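PDB 2HXI: putative transcriptional regulator from Streptomyces coelicolor, which probably binds DNA through an N-terminal helix-turn-helix domain and regulates transcription, as a dimeric member of the TetR family. Local coordinates for residues P155-R160 with L231-A236. Sequence-based numbering, arbitrary orientation.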
loop_
_atom_site.group_PDB
_atom_site.type_symbol
_atom_site.label_atom_id
_atom_site.label_comp_id
_atom_site.label_asym_id
_atom_site.label_seq_id
_atom_site.Cartn_x
_atom_site.Cartn_y
_atom_site.Cartn_z
ATOM N N PRO B 155 1.029 16.424 -14.005
ATOM C CA PRO B 155 0.703 16.336 -12.543
ATOM C C PRO B 155 -0.185 15.128 -12.207
ATOM O O PRO B 155 0.047 14.436 -11.172
ATOM C CB PRO B 155 -0.029 17.681 -12.269
ATOM C CG PRO B 155 0.629 18.636 -13.289
ATOM C CD PRO B 155 0.679 17.746 -14.570
ATOM N N ALA B 156 -1.191 14.838 -13.054
ATOM C CA ALA B 156 -2.049 13.688 -12.767
ATOM C C ALA B 156 -1.262 12.368 -12.898
ATOM O O ALA B 156 -1.402 11.486 -12.079
ATOM C CB ALA B 156 -3.242 13.676 -13.676
ATOM N N ARG B 157 -0.427 12.289 -13.919
ATOM C CA ARG B 157 0.431 11.090 -14.165
ATOM C C ARG B 157 1.410 10.867 -12.992
ATOM O O ARG B 157 1.572 9.761 -12.470
ATOM C CB ARG B 157 1.156 11.272 -15.512
ATOM C CG ARG B 157 0.194 11.557 -16.716
ATOM C CD ARG B 157 -0.079 10.319 -17.441
ATOM N NE ARG B 157 -0.826 10.474 -18.687
ATOM C CZ ARG B 157 -1.521 9.460 -19.206
ATOM N NH1 ARG B 157 -1.483 8.294 -18.592
ATOM N NH2 ARG B 157 -2.219 9.597 -20.343
ATOM N N TYR B 158 2.070 11.960 -12.596
ATOM C CA TYR B 158 2.861 11.987 -11.401
ATOM C C TYR B 158 2.120 11.446 -10.175
ATOM O O TYR B 158 2.614 10.545 -9.503
ATOM C CB TYR B 158 3.428 13.417 -11.120
ATOM C CG TYR B 158 4.052 13.473 -9.760
ATOM C CD1 TYR B 158 5.412 13.185 -9.574
ATOM C CD2 TYR B 158 3.270 13.759 -8.631
ATOM C CE1 TYR B 158 5.942 13.160 -8.315
ATOM C CE2 TYR B 158 3.809 13.761 -7.405
ATOM C CZ TYR B 158 5.141 13.435 -7.238
ATOM O OH TYR B 158 5.659 13.368 -5.952
ATOM N N HIS B 159 0.938 11.999 -9.917
ATOM C CA HIS B 159 0.156 11.640 -8.731
ATOM C C HIS B 159 -0.093 10.095 -8.669
ATOM O O HIS B 159 0.118 9.471 -7.639
ATOM C CB HIS B 159 -1.171 12.347 -8.823
ATOM C CG HIS B 159 -1.972 12.264 -7.569
ATOM N ND1 HIS B 159 -1.460 12.587 -6.330
ATOM C CD2 HIS B 159 -3.245 11.851 -7.354
ATOM C CE1 HIS B 159 -2.386 12.386 -5.401
ATOM N NE2 HIS B 159 -3.472 11.940 -5.992
ATOM N N ARG B 160 -0.557 9.520 -9.764
ATOM C CA ARG B 160 -0.829 8.082 -9.830
ATOM C C ARG B 160 0.448 7.224 -9.667
ATOM O O ARG B 160 0.446 6.155 -8.994
ATOM C CB ARG B 160 -1.538 7.758 -11.143
ATOM C CG ARG B 160 -3.023 8.205 -11.048
ATOM C CD ARG B 160 -3.813 7.527 -12.167
ATOM N NE ARG B 160 -3.425 8.031 -13.475
ATOM C CZ ARG B 160 -3.988 9.057 -14.115
ATOM N NH1 ARG B 160 -5.032 9.719 -13.606
ATOM N NH2 ARG B 160 -3.496 9.422 -15.285
ATOM N N LEU B 231 4.658 1.564 -16.051
ATOM C CA LEU B 231 5.475 2.377 -16.964
ATOM C C LEU B 231 5.166 2.003 -18.438
ATOM O O LEU B 231 5.232 2.849 -19.293
ATOM C CB LEU B 231 6.984 2.309 -16.625
ATOM C CG LEU B 231 7.372 2.671 -15.157
ATOM C CD1 LEU B 231 8.907 2.695 -15.077
ATOM C CD2 LEU B 231 6.785 4.032 -14.811
ATOM N N ALA B 232 4.762 0.748 -18.698
ATOM C CA ALA B 232 4.374 0.346 -20.067
ATOM C C ALA B 232 3.094 1.085 -20.418
ATOM O O ALA B 232 2.934 1.486 -21.581
ATOM C CB ALA B 232 4.124 -1.186 -20.125
ATOM N N HIS B 233 2.209 1.264 -19.448
ATOM C CA HIS B 233 0.954 2.044 -19.666
ATOM C C HIS B 233 1.286 3.513 -20.022
ATOM O O HIS B 233 0.709 4.120 -20.969
ATOM C CB HIS B 233 0.006 1.926 -18.430
ATOM C CG HIS B 233 -0.725 3.202 -18.037
ATOM N ND1 HIS B 233 -1.958 3.562 -18.550
ATOM C CD2 HIS B 233 -0.422 4.123 -17.088
ATOM C CE1 HIS B 233 -2.357 4.675 -17.960
ATOM N NE2 HIS B 233 -1.427 5.058 -17.096
ATOM N N LEU B 234 2.251 4.082 -19.288
ATOM C CA LEU B 234 2.637 5.475 -19.584
ATOM C C LEU B 234 3.243 5.496 -20.979
ATOM O O LEU B 234 3.005 6.441 -21.703
ATOM C CB LEU B 234 3.637 6.065 -18.585
ATOM C CG LEU B 234 3.005 6.171 -17.191
ATOM C CD1 LEU B 234 4.126 6.530 -16.199
ATOM C CD2 LEU B 234 1.906 7.193 -17.202
ATOM N N GLU B 235 4.013 4.455 -21.347
ATOM C CA GLU B 235 4.716 4.516 -22.618
ATOM C C GLU B 235 3.660 4.441 -23.723
ATOM O O GLU B 235 3.751 5.126 -24.751
ATOM C CB GLU B 235 5.717 3.368 -22.748
ATOM C CG GLU B 235 6.427 3.413 -24.115
ATOM C CD GLU B 235 7.660 2.560 -24.210
ATOM O OE1 GLU B 235 7.988 1.781 -23.309
ATOM O OE2 GLU B 235 8.300 2.628 -25.255
ATOM N N ALA B 236 2.687 3.570 -23.545
ATOM C CA ALA B 236 1.583 3.456 -24.514
ATOM C C ALA B 236 0.806 4.766 -24.676
ATOM O O ALA B 236 0.323 5.030 -25.775
ATOM C CB ALA B 236 0.615 2.332 -24.110
HETATM O O HOH W 1 -1.508 7.479 -15.522
#
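His233 meets the guanidinium of Arg157 at its edge: NE2 of the ring lies 3.6 Å from Arg157 NH1, close to the guanidinium plane, and the two planes are turned 53° apart, so the groups do not stack. A water joins them instead. It sits in the plane of the imidazole, hydrogen-bonded to His233 NE2 at 2.9 Å. The same water accepts a hydrogen bond from Arg160 NH2 (2.8 Å), at the edge of that guanidinium. A weak one comes from Arg157 NH1 at 3.2 Å. One face of the Arg160 group looks onto Ala156 O, 4.1 Å above the plane, within its own helix. Three side chains from two helices thus share one water, which bridges them where the helices make no direct hydrogen bond here.

Beside the water-linked group lies an apolar contact. Arg157 bends at chi2 (-97°), swinging its chain across to Leu234, where CD touches Leu234 CD2 at 3.7 Å and the two side chains lie alongside, pointing opposite ways. Arg157 NE forms a salt bridge with Glu153 of the same chain, while Arg160 NH1 makes one with Glu225 of the second subunit. Helices 154-173 and 219-237 meet here at the dimer interface of the C-terminal domain, where His233 packs on Ala229 of the second subunit, with helix 131-146 packed against Tyr158 and helix 98-113 against Leu231.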